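Local coordinates for putative cytoplasmic protein (Salmonella enterica subsp. enterica serovar Typhimurium, PDB 4IQN) that is of unknown function, being a putative cytoplasmic protein that belongs to the uncharacterised DUF5066 family, at residues N19-T25 and Y61-S67; V37-R41 and Y139-R143; M71-L77 and I126-V131. One frame throughout, in Å; residues are numbered along the deposited sequence.

Contact 1 of 3, residues N19-T25 and Y61-S67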
loop_
_atom_site.group_PDB
_atom_site.type_symbol
_atom_site.label_atom_id
_atom_site.label_comp_id
_atom_site.label_asym_id
_atom_site.label_seq_id
_atom_site.Cartn_x
_atom_site.Cartn_y
_atom_site.Cartn_z
ATOM N N ASN A 19 3.376 -1.510 19.571
ATOM C CA ASN A 19 2.066 -0.911 19.340
ATOM C C ASN A 19 1.752 0.159 20.386
ATOM O O ASN A 19 1.780 -0.094 21.577
ATOM C CB ASN A 19 1.001 -1.988 19.357
ATOM C CG ASN A 19 -0.382 -1.492 18.942
ATOM O OD1 ASN A 19 -0.589 -0.361 18.514
ATOM N ND2 ASN A 19 -1.332 -2.386 19.045
ATOM N N ARG A 20 1.442 1.353 19.914
ATOM C CA ARG A 20 1.171 2.483 20.775
ATOM C C ARG A 20 -0.334 2.648 21.023
ATOM O O ARG A 20 -0.747 3.492 21.821
ATOM C CB ARG A 20 1.772 3.740 20.155
ATOM C CG ARG A 20 3.305 3.761 20.131
ATOM C CD ARG A 20 3.856 4.045 21.495
ATOM N NE ARG A 20 3.260 5.264 22.028
ATOM C CZ ARG A 20 3.758 6.489 21.890
ATOM N NH1 ARG A 20 4.897 6.696 21.237
ATOM N NH2 ARG A 20 3.101 7.522 22.418
ATOM N N ASN A 21 -1.143 1.841 20.347
ATOM C CA ASN A 21 -2.585 1.883 20.522
ATOM C C ASN A 21 -2.973 1.220 21.814
ATOM O O ASN A 21 -2.731 0.036 22.009
ATOM C CB ASN A 21 -3.305 1.137 19.398
ATOM C CG ASN A 21 -4.795 1.130 19.588
ATOM O OD1 ASN A 21 -5.364 2.032 20.198
ATOM N ND2 ASN A 21 -5.440 0.124 19.063
ATOM N N LYS A 22 -3.609 1.999 22.676
ATOM C CA LYS A 22 -3.986 1.559 24.007
ATOM C C LYS A 22 -5.298 0.752 23.986
ATOM O O LYS A 22 -5.651 0.132 24.985
ATOM C CB LYS A 22 -4.149 2.775 24.936
ATOM C CG LYS A 22 -2.971 3.739 24.985
ATOM C CD LYS A 22 -1.726 3.119 25.623
ATOM C CE LYS A 22 -0.793 4.193 26.169
ATOM N NZ LYS A 22 -1.534 5.126 27.056
ATOM N N VAL A 23 -6.026 0.766 22.862
ATOM C CA VAL A 23 -7.282 -0.014 22.764
ATOM C C VAL A 23 -7.257 -0.977 21.574
ATOM O O VAL A 23 -7.890 -0.710 20.521
ATOM C CB VAL A 23 -8.545 0.873 22.692
ATOM C CG1 VAL A 23 -9.773 0.004 22.918
ATOM C CG2 VAL A 23 -8.549 1.944 23.778
ATOM N N PRO A 24 -6.530 -2.102 21.725
ATOM C CA PRO A 24 -6.369 -2.994 20.579
ATOM C C PRO A 24 -7.706 -3.567 20.170
ATOM O O PRO A 24 -8.480 -3.949 21.025
ATOM C CB PRO A 24 -5.399 -4.086 21.087
ATOM C CG PRO A 24 -5.446 -4.008 22.563
ATOM C CD PRO A 24 -5.786 -2.586 22.908
ATOM N N THR A 25 -7.973 -3.613 18.875
ATOM C CA THR A 25 -9.277 -4.062 18.365
ATOM C C THR A 25 -9.093 -5.078 17.235
ATOM O O THR A 25 -9.138 -4.735 16.053
ATOM C CB THR A 25 -10.130 -2.862 17.875
ATOM O OG1 THR A 25 -9.388 -2.067 16.907
ATOM C CG2 THR A 25 -10.497 -1.984 19.044
ATOM N N TYR A 61 -4.819 -8.831 14.666
ATOM C CA TYR A 61 -4.180 -8.454 15.912
ATOM C C TYR A 61 -4.816 -7.158 16.441
ATOM O O TYR A 61 -5.314 -7.103 17.575
ATOM C CB TYR A 61 -2.643 -8.358 15.759
ATOM C CG TYR A 61 -2.051 -7.526 16.866
ATOM C CD1 TYR A 61 -2.284 -7.863 18.190
ATOM C CD2 TYR A 61 -1.328 -6.375 16.596
ATOM C CE1 TYR A 61 -1.815 -7.077 19.221
ATOM C CE2 TYR A 61 -0.855 -5.574 17.622
ATOM C CZ TYR A 61 -1.098 -5.949 18.931
ATOM O OH TYR A 61 -0.653 -5.193 19.956
ATOM N N ASP A 62 -4.854 -6.130 15.607
ATOM C CA ASP A 62 -5.366 -4.844 16.019
ATOM C C ASP A 62 -5.604 -3.984 14.792
ATOM O O ASP A 62 -4.655 -3.465 14.182
ATOM C CB ASP A 62 -4.355 -4.194 16.964
ATOM C CG ASP A 62 -4.788 -2.834 17.470
ATOM O OD1 ASP A 62 -5.954 -2.396 17.220
ATOM O OD2 ASP A 62 -3.929 -2.184 18.135
ATOM N N ARG A 63 -6.877 -3.779 14.462
ATOM C CA ARG A 63 -7.223 -3.006 13.281
ATOM C C ARG A 63 -6.856 -1.534 13.455
ATOM O O ARG A 63 -6.885 -0.775 12.473
ATOM C CB ARG A 63 -8.704 -3.170 12.940
ATOM C CG ARG A 63 -9.606 -2.253 13.693
ATOM C CD ARG A 63 -11.070 -2.623 13.490
ATOM N NE ARG A 63 -11.412 -3.857 14.178
ATOM C CZ ARG A 63 -12.624 -4.395 14.138
ATOM N NH1 ARG A 63 -13.587 -3.801 13.449
ATOM N NH2 ARG A 63 -12.879 -5.510 14.786
ATOM N N ASP A 64 -6.522 -1.147 14.692
ATOM C CA ASP A 64 -6.231 0.237 15.042
ATOM C C ASP A 64 -4.774 0.421 15.538
ATOM O O ASP A 64 -4.448 1.393 16.233
ATOM C CB ASP A 64 -7.233 0.710 16.114
ATOM C CG ASP A 64 -8.662 0.838 15.580
ATOM O OD1 ASP A 64 -8.824 1.242 14.398
ATOM O OD2 ASP A 64 -9.632 0.563 16.352
ATOM N N LEU A 65 -3.894 -0.492 15.156
ATOM C CA LEU A 65 -2.498 -0.447 15.607
ATOM C C LEU A 65 -1.822 0.850 15.210
ATOM O O LEU A 65 -2.183 1.474 14.216
ATOM C CB LEU A 65 -1.722 -1.668 15.108
ATOM C CG LEU A 65 -1.441 -1.737 13.626
ATOM C CD1 LEU A 65 -0.086 -1.088 13.317
ATOM C CD2 LEU A 65 -1.423 -3.185 13.172
ATOM N N LEU A 66 -0.883 1.255 16.054
ATOM C CA LEU A 66 -0.069 2.444 15.885
ATOM C C LEU A 66 1.382 1.990 16.001
ATOM O O LEU A 66 1.742 1.303 16.951
ATOM C CB LEU A 66 -0.396 3.476 16.983
ATOM C CG LEU A 66 -1.760 4.160 16.923
ATOM C CD1 LEU A 66 -2.069 5.045 18.126
ATOM C CD2 LEU A 66 -1.827 4.989 15.645
ATOM N N SER A 67 2.211 2.362 15.025
ATOM C CA SER A 67 3.587 1.958 15.018
ATOM C C SER A 67 4.367 2.620 16.140
ATOM O O SER A 67 3.832 3.446 16.887
ATOM C CB SER A 67 4.252 2.344 13.699
ATOM O OG SER A 67 4.380 3.750 13.598
HETATM O O HOH W 1 -9.342 1.253 19.012
#

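Contact 2 of 3, residues V37-R41 and Y139-R143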
loop_
_atom_site.group_PDB
_atom_site.type_symbol
_atom_site.label_atom_id
_atom_site.label_comp_id
_atom_site.label_asym_id
_atom_site.label_seq_id
_atom_site.Cartn_x
_atom_site.Cartn_y
_atom_site.Cartn_z
ATOM N N VAL A 37 -10.080 -8.509 -2.043
ATOM C CA VAL A 37 -9.750 -7.185 -2.581
ATOM C C VAL A 37 -10.034 -7.170 -4.092
ATOM O O VAL A 37 -9.776 -8.165 -4.797
ATOM C CB VAL A 37 -8.271 -6.768 -2.237
ATOM C CG1 VAL A 37 -7.304 -7.815 -2.688
ATOM C CG2 VAL A 37 -7.933 -5.384 -2.822
ATOM N N ARG A 38 -10.571 -6.055 -4.598
ATOM C CA ARG A 38 -10.640 -5.875 -6.057
ATOM C C ARG A 38 -9.281 -6.105 -6.723
ATOM O O ARG A 38 -8.246 -5.703 -6.179
ATOM C CB ARG A 38 -11.209 -4.500 -6.407
ATOM C CG ARG A 38 -12.689 -4.382 -6.072
ATOM C CD ARG A 38 -13.525 -5.134 -7.071
ATOM N NE ARG A 38 -14.961 -4.854 -6.900
ATOM C CZ ARG A 38 -15.574 -3.797 -7.410
ATOM N NH1 ARG A 38 -14.890 -2.909 -8.129
ATOM N NH2 ARG A 38 -16.881 -3.629 -7.208
ATOM N N LYS A 39 -9.276 -6.788 -7.869
ATOM C CA LYS A 39 -8.046 -7.081 -8.608
ATOM C C LYS A 39 -7.536 -5.873 -9.400
ATOM O O LYS A 39 -6.319 -5.715 -9.573
ATOM C CB LYS A 39 -8.276 -8.267 -9.552
ATOM C CG LYS A 39 -7.129 -8.730 -10.439
ATOM C CD LYS A 39 -5.966 -9.368 -9.680
ATOM C CE LYS A 39 -4.825 -9.836 -10.601
ATOM N NZ LYS A 39 -5.073 -11.152 -11.224
ATOM N N TYR A 40 -8.448 -5.031 -9.871
ATOM C CA TYR A 40 -8.107 -3.948 -10.798
ATOM C C TYR A 40 -8.475 -2.582 -10.265
ATOM O O TYR A 40 -9.348 -2.426 -9.413
ATOM C CB TYR A 40 -8.797 -4.185 -12.147
ATOM C CG TYR A 40 -8.365 -5.476 -12.817
ATOM C CD1 TYR A 40 -7.127 -5.578 -13.370
ATOM C CD2 TYR A 40 -9.209 -6.610 -12.864
ATOM C CE1 TYR A 40 -6.690 -6.743 -13.962
ATOM C CE2 TYR A 40 -8.780 -7.787 -13.476
ATOM C CZ TYR A 40 -7.509 -7.832 -14.018
ATOM O OH TYR A 40 -7.017 -8.943 -14.614
ATOM N N ARG A 41 -7.764 -1.568 -10.764
ATOM C CA ARG A 41 -8.068 -0.212 -10.412
ATOM C C ARG A 41 -9.446 0.261 -10.919
ATOM O O ARG A 41 -10.134 1.061 -10.281
ATOM C CB ARG A 41 -6.990 0.709 -10.967
ATOM C CG ARG A 41 -7.125 2.052 -10.312
ATOM C CD ARG A 41 -5.843 2.651 -9.848
ATOM N NE ARG A 41 -4.743 1.733 -9.726
ATOM C CZ ARG A 41 -3.504 2.042 -10.087
ATOM N NH1 ARG A 41 -3.230 3.257 -10.561
ATOM N NH2 ARG A 41 -2.556 1.142 -9.988
ATOM N N TYR A 139 0.493 -3.096 -3.963
ATOM C CA TYR A 139 0.290 -3.134 -5.421
ATOM C C TYR A 139 -0.316 -4.470 -5.760
ATOM O O TYR A 139 0.375 -5.488 -5.726
ATOM C CB TYR A 139 1.655 -2.962 -6.130
ATOM C CG TYR A 139 1.587 -2.400 -7.517
ATOM C CD1 TYR A 139 1.097 -1.114 -7.749
ATOM C CD2 TYR A 139 2.033 -3.133 -8.618
ATOM C CE1 TYR A 139 1.033 -0.583 -9.051
ATOM C CE2 TYR A 139 1.969 -2.593 -9.922
ATOM C CZ TYR A 139 1.466 -1.326 -10.131
ATOM O OH TYR A 139 1.400 -0.787 -11.429
ATOM N N ILE A 140 -1.624 -4.487 -6.071
ATOM C CA ILE A 140 -2.351 -5.746 -6.151
ATOM C C ILE A 140 -2.211 -6.389 -7.543
ATOM O O ILE A 140 -3.040 -6.195 -8.414
ATOM C CB ILE A 140 -3.819 -5.535 -5.813
ATOM C CG1 ILE A 140 -3.999 -4.811 -4.484
ATOM C CG2 ILE A 140 -4.585 -6.875 -5.803
ATOM C CD1 ILE A 140 -3.398 -5.483 -3.247
ATOM N N THR A 141 -1.119 -7.116 -7.742
ATOM C CA THR A 141 -0.831 -7.802 -8.979
ATOM C C THR A 141 -0.925 -9.281 -8.685
ATOM O O THR A 141 -2.025 -9.847 -8.750
ATOM C CB THR A 141 0.536 -7.402 -9.537
ATOM O OG1 THR A 141 1.480 -7.463 -8.483
ATOM C CG2 THR A 141 0.491 -5.989 -10.055
ATOM N N GLU A 142 0.173 -9.902 -8.294
ATOM C CA GLU A 142 0.196 -11.349 -8.062
ATOM C C GLU A 142 0.896 -11.549 -6.737
ATOM O O GLU A 142 1.851 -10.824 -6.430
ATOM C CB GLU A 142 0.948 -12.104 -9.177
ATOM C CG GLU A 142 0.396 -11.946 -10.587
ATOM C CD GLU A 142 -1.012 -12.545 -10.752
ATOM O OE1 GLU A 142 -1.342 -13.498 -10.006
ATOM O OE2 GLU A 142 -1.804 -12.068 -11.623
ATOM N N ARG A 143 0.404 -12.491 -5.944
ATOM C CA ARG A 143 1.084 -12.860 -4.707
ATOM C C ARG A 143 2.308 -13.740 -4.947
ATOM O O ARG A 143 2.364 -14.540 -5.869
ATOM C CB ARG A 143 0.116 -13.545 -3.756
ATOM C CG ARG A 143 -1.051 -12.646 -3.417
ATOM C CD ARG A 143 -1.788 -13.040 -2.148
ATOM N NE ARG A 143 -2.172 -14.438 -2.150
ATOM C CZ ARG A 143 -2.528 -15.109 -1.058
ATOM N NH1 ARG A 143 -2.569 -14.521 0.166
ATOM N NH2 ARG A 143 -2.838 -16.381 -1.184
HETATM O O HOH W 2 -4.190 -6.722 -10.889
#

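Contact 3 of 3, residues M71-L77 and I126-V131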
loop_
_atom_site.group_PDB
_atom_site.type_symbol
_atom_site.label_atom_id
_atom_site.label_comp_id
_atom_site.label_asym_id
_atom_site.label_seq_id
_atom_site.Cartn_x
_atom_site.Cartn_y
_atom_site.Cartn_z
HETATM N N MSE A 71 1.822 6.379 14.868
HETATM C CA MSE A 71 1.004 6.722 13.695
HETATM C C MSE A 71 0.441 5.447 13.122
HETATM O O MSE A 71 1.065 4.391 13.226
HETATM C CB MSE A 71 1.865 7.433 12.636
HETATM C CG MSE A 71 2.605 8.620 13.229
HETATM SE SE MSE A 71 3.674 9.557 11.878
HETATM C CE MSE A 71 2.261 9.960 10.593
ATOM N N PRO A 72 -0.734 5.527 12.495
ATOM C CA PRO A 72 -1.387 4.331 11.987
ATOM C C PRO A 72 -0.697 3.720 10.764
ATOM O O PRO A 72 0.196 4.336 10.200
ATOM C CB PRO A 72 -2.796 4.818 11.643
ATOM C CG PRO A 72 -2.658 6.268 11.358
ATOM C CD PRO A 72 -1.567 6.732 12.283
ATOM N N VAL A 73 -1.117 2.511 10.386
ATOM C CA VAL A 73 -0.593 1.803 9.221
ATOM C C VAL A 73 -1.706 1.345 8.285
ATOM O O VAL A 73 -1.591 1.433 7.037
ATOM C CB VAL A 73 0.179 0.574 9.654
ATOM C CG1 VAL A 73 0.719 -0.205 8.454
ATOM C CG2 VAL A 73 1.295 0.939 10.626
ATOM N N ILE A 74 -2.773 0.824 8.889
ATOM C CA ILE A 74 -3.841 0.206 8.119
ATOM C C ILE A 74 -5.183 0.880 8.354
ATOM O O ILE A 74 -6.209 0.241 8.269
ATOM C CB ILE A 74 -3.919 -1.292 8.459
ATOM C CG1 ILE A 74 -4.073 -1.508 9.970
ATOM C CG2 ILE A 74 -2.670 -2.025 7.989
ATOM C CD1 ILE A 74 -4.418 -2.929 10.321
ATOM N N GLU A 75 -5.173 2.177 8.644
ATOM C CA GLU A 75 -6.403 2.915 8.936
ATOM C C GLU A 75 -7.218 3.234 7.686
ATOM O O GLU A 75 -8.411 2.913 7.595
ATOM C CB GLU A 75 -6.075 4.188 9.680
ATOM C CG GLU A 75 -7.253 5.035 10.087
ATOM C CD GLU A 75 -6.784 6.190 10.916
ATOM O OE1 GLU A 75 -6.458 7.225 10.324
ATOM O OE2 GLU A 75 -6.673 6.034 12.136
ATOM N N THR A 76 -6.581 3.877 6.730
ATOM C CA THR A 76 -7.252 4.361 5.536
ATOM C C THR A 76 -7.944 3.234 4.749
ATOM O O THR A 76 -9.058 3.424 4.195
ATOM C CB THR A 76 -6.234 5.093 4.631
ATOM O OG1 THR A 76 -5.746 6.267 5.315
ATOM C CG2 THR A 76 -6.858 5.496 3.311
ATOM N N LEU A 77 -7.296 2.080 4.681
ATOM C CA LEU A 77 -7.789 1.001 3.828
ATOM C C LEU A 77 -9.146 0.515 4.312
ATOM O O LEU A 77 -9.955 -0.028 3.523
ATOM C CB LEU A 77 -6.793 -0.144 3.758
ATOM C CG LEU A 77 -6.510 -0.945 5.025
ATOM C CD1 LEU A 77 -7.505 -2.103 5.214
ATOM C CD2 LEU A 77 -5.054 -1.448 4.996
ATOM N N ILE A 126 -4.031 -0.795 -2.478
ATOM C CA ILE A 126 -4.462 -0.620 -1.109
ATOM C C ILE A 126 -3.561 0.418 -0.500
ATOM O O ILE A 126 -2.320 0.237 -0.484
ATOM C CB ILE A 126 -4.385 -1.932 -0.291
ATOM C CG1 ILE A 126 -5.374 -2.995 -0.809
ATOM C CG2 ILE A 126 -4.664 -1.669 1.175
ATOM C CD1 ILE A 126 -5.254 -4.318 -0.057
ATOM N N ARG A 127 -4.151 1.479 0.040
ATOM C CA ARG A 127 -3.348 2.561 0.635
ATOM C C ARG A 127 -2.871 2.144 2.002
ATOM O O ARG A 127 -3.637 1.617 2.802
ATOM C CB ARG A 127 -4.180 3.838 0.757
ATOM C CG ARG A 127 -3.465 5.105 1.214
ATOM C CD ARG A 127 -2.344 5.489 0.284
ATOM N NE ARG A 127 -2.108 6.923 0.349
ATOM C CZ ARG A 127 -1.228 7.526 1.148
ATOM N NH1 ARG A 127 -0.424 6.838 1.969
ATOM N NH2 ARG A 127 -1.133 8.837 1.085
ATOM N N ILE A 128 -1.596 2.385 2.276
ATOM C CA ILE A 128 -0.990 2.161 3.606
ATOM C C ILE A 128 -0.627 3.529 4.184
ATOM O O ILE A 128 -0.087 4.384 3.474
ATOM C CB ILE A 128 0.279 1.307 3.485
ATOM C CG1 ILE A 128 -0.050 -0.101 3.003
ATOM C CG2 ILE A 128 1.100 1.259 4.804
ATOM C CD1 ILE A 128 -0.840 -0.965 3.974
ATOM N N ASP A 129 -0.927 3.741 5.464
ATOM C CA ASP A 129 -0.667 5.005 6.114
ATOM C C ASP A 129 0.816 5.019 6.499
ATOM O O ASP A 129 1.318 4.061 7.038
ATOM C CB ASP A 129 -1.565 5.167 7.312
ATOM C CG ASP A 129 -3.047 5.111 6.915
ATOM O OD1 ASP A 129 -3.513 6.102 6.281
ATOM O OD2 ASP A 129 -3.712 4.078 7.186
ATOM N N HIS A 130 1.490 6.109 6.178
ATOM C CA HIS A 130 2.943 6.173 6.227
ATOM C C HIS A 130 3.397 7.161 7.288
ATOM O O HIS A 130 2.603 7.946 7.806
ATOM C CB HIS A 130 3.475 6.568 4.846
ATOM C CG HIS A 130 4.965 6.520 4.731
ATOM N ND1 HIS A 130 5.716 5.482 5.227
ATOM C CD2 HIS A 130 5.842 7.393 4.177
ATOM C CE1 HIS A 130 6.996 5.709 4.977
ATOM N NE2 HIS A 130 7.096 6.871 4.353
ATOM N N VAL A 131 4.665 7.058 7.655
ATOM C CA VAL A 131 5.225 7.845 8.732
ATOM C C VAL A 131 5.851 9.140 8.227
ATOM O O VAL A 131 6.217 9.999 9.035
ATOM C CB VAL A 131 6.267 7.022 9.510
ATOM C CG1 VAL A 131 5.598 5.812 10.145
ATOM C CG2 VAL A 131 7.431 6.580 8.602
HETATM O O HOH W 3 0.492 7.104 9.450
HETATM O O HOH W 4 -4.462 2.033 5.357
#

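Contact 1 of 3, residues N19-T25 and Y61-S67
The backbones of 19-25 and 61-67 run in opposite directions, with CA atoms 5.0 Å apart at Arg20 and Leu66 and 4.6 Å apart at Thr25 and Asp62. Neither segment is a regular strand, yet a main-chain hydrogen bond joins them near each end: Arg20 N to Leu66 O (3.0 Å) and Arg63 N to Thr25 O (2.9 Å). Between these points 19-25 bulges away, and polar side chains fill the gap. Asn19, the first residue to leave helix 8-18, is well suited because its side-chain amide both donates and accepts. Its OD1 receives Leu66 N (3.0 Å) across the contact and Asn21 N (2.9 Å) in an Asx turn, while its ND2 donates to Asp62 OD2 (2.8 Å) and to Tyr61 OH (3.0 Å).

Two loops are thus stitched together just beyond a helix, with three Asx turns supporting them, at Asn19, Asn21 and Asp62. The last coincides with the start of the type I turn Asp62-Leu65. Asp62 is buried, and its carboxylate is well supplied with donors: OD1 takes Thr25 N (2.9 Å) and Asp64 N (2.9 Å), and OD2 takes Asn21 ND2 (2.9 Å) besides Asn19 ND2. Thr25 adds its hydroxyl, OG1 giving a proton to Asp64 OD2 at 2.7 Å. A water links that same carboxylate atom to Val23 O. Leu66 supplies the apolar part, its CB lying 3.9 Å from Arg20 CB, and it also packs on Pro72. The long Arg63 side chain reaches back so that NE binds Thr25 O at 3.1 Å, while NH2 bonds Pro26 O.

Contact 2 of 3, residues V37-R41 and Y139-R143
This is a buried meeting of two sheets at the ends of their strands. Segment 37-41 leaves strand 36-38, the middle strand of a mixed three-stranded sheet, and 139-143 leaves strand 135-140 of the four-stranded antiparallel sheet. The end-to-end directions of the touching parts differ by 114°, so the chains cross steeply instead of pairing. They come nearest where Lys39 CA lies 6.3 Å from Ile140 CA. Ile140 is the hub: its branched apolar side chain points toward the other segment, with CG2 4.2 Å from Val37 CG1 and 3.9 Å from Arg38 O. It also sits against Thr49 of strand 48-49 and Ala124 and Ile126 of strand 124-128. Ile140 is the centre of an inverse gamma turn, closed by a weak bond from Thr141 N to Tyr139 O (3.0 Å), which turns the chain at this point.

The two carbonyl oxygens Lys39 O and Ile140 O face each other at 3.5 Å; both are acceptors, so a water supplies the protons, donating to Lys39 O (2.7 Å) and to Ile140 O (2.8 Å). On one flank Arg41 NH2 lies 4.1 Å from Tyr139 CE1, and the two side chains share an anchor, since both Arg41 NH2 and Tyr139 OH bind Glu210. On the more exposed flank the flexible Lys39 side chain extends past Thr141 O, 3.4 Å from CE, and its NZ forms a salt bridge with Glu142 OE2 at 3.4 Å, in which the hydrogen bond is weak.

Contact 3 of 3, residues M71-L77 and I126-V131
Segment 71-77, part of a long loop, runs antiparallel along the end of strand 124-128, an outermost strand of the four-stranded antiparallel sheet, and covers an edge that its neighbour 135-140 leaves open. Met71, present as selenomethionine, comes first: its long, pliable side chain drapes over the end of the other segment, SE 4.3 Å from Val131 CB and CE 3.5 Å from His130 O. At Pro72, which has no amide hydrogen to donate, the carbonyl does the polar work through a water that donates to Pro72 O (2.9 Å) and His130 O (2.8 Å).

Val73 comes closest to strand-like pairing, since its O accepts Asp129 N at 2.9 Å; its side chain meets Ile128, CG1 to CG2 4.0 Å, and packs on Leu170 of helix 166-174. The chain then bends into helical phi/psi values, and Asp129 exploits the amides turned toward it. Its OD2 receives Thr76 N (2.9 Å) and, more weakly, Glu75 N (2.8 Å). A threonine suits position 76 because its hydroxyl adds a further donor, OG1 giving a very short 2.4 Å bond to Asp129 OD1, while its CG2 rests 4.0 Å from Arg127 CG. Buried Leu77 closes the segment with CB 3.7 Å from Ile126 CG2, and its backbone N donates to a second water at 2.9 Å, which lies 2.7 Å from Arg127 O.

Overall arrangement
After helix 8-18 the chain enters 19-25, and contact 1 closes its first long loop when 61-67 returns to that point. Before then it has passed through 37-41, whose partner 139-143 comes much later, so contacts 1 and 2 cross in sequence although about 16 Å separates their nearest atoms. Contact 3 follows contact 1 in series and falls wholly between the two halves of contact 2. In space it is the intermediary: Leu65 and Leu66 pack on Val73 and Pro72, while Ile126 meets Val37 and Ile140. Together the three connect the loops near the N-terminal helix, the four-stranded antiparallel sheet and the mixed three-stranded sheet.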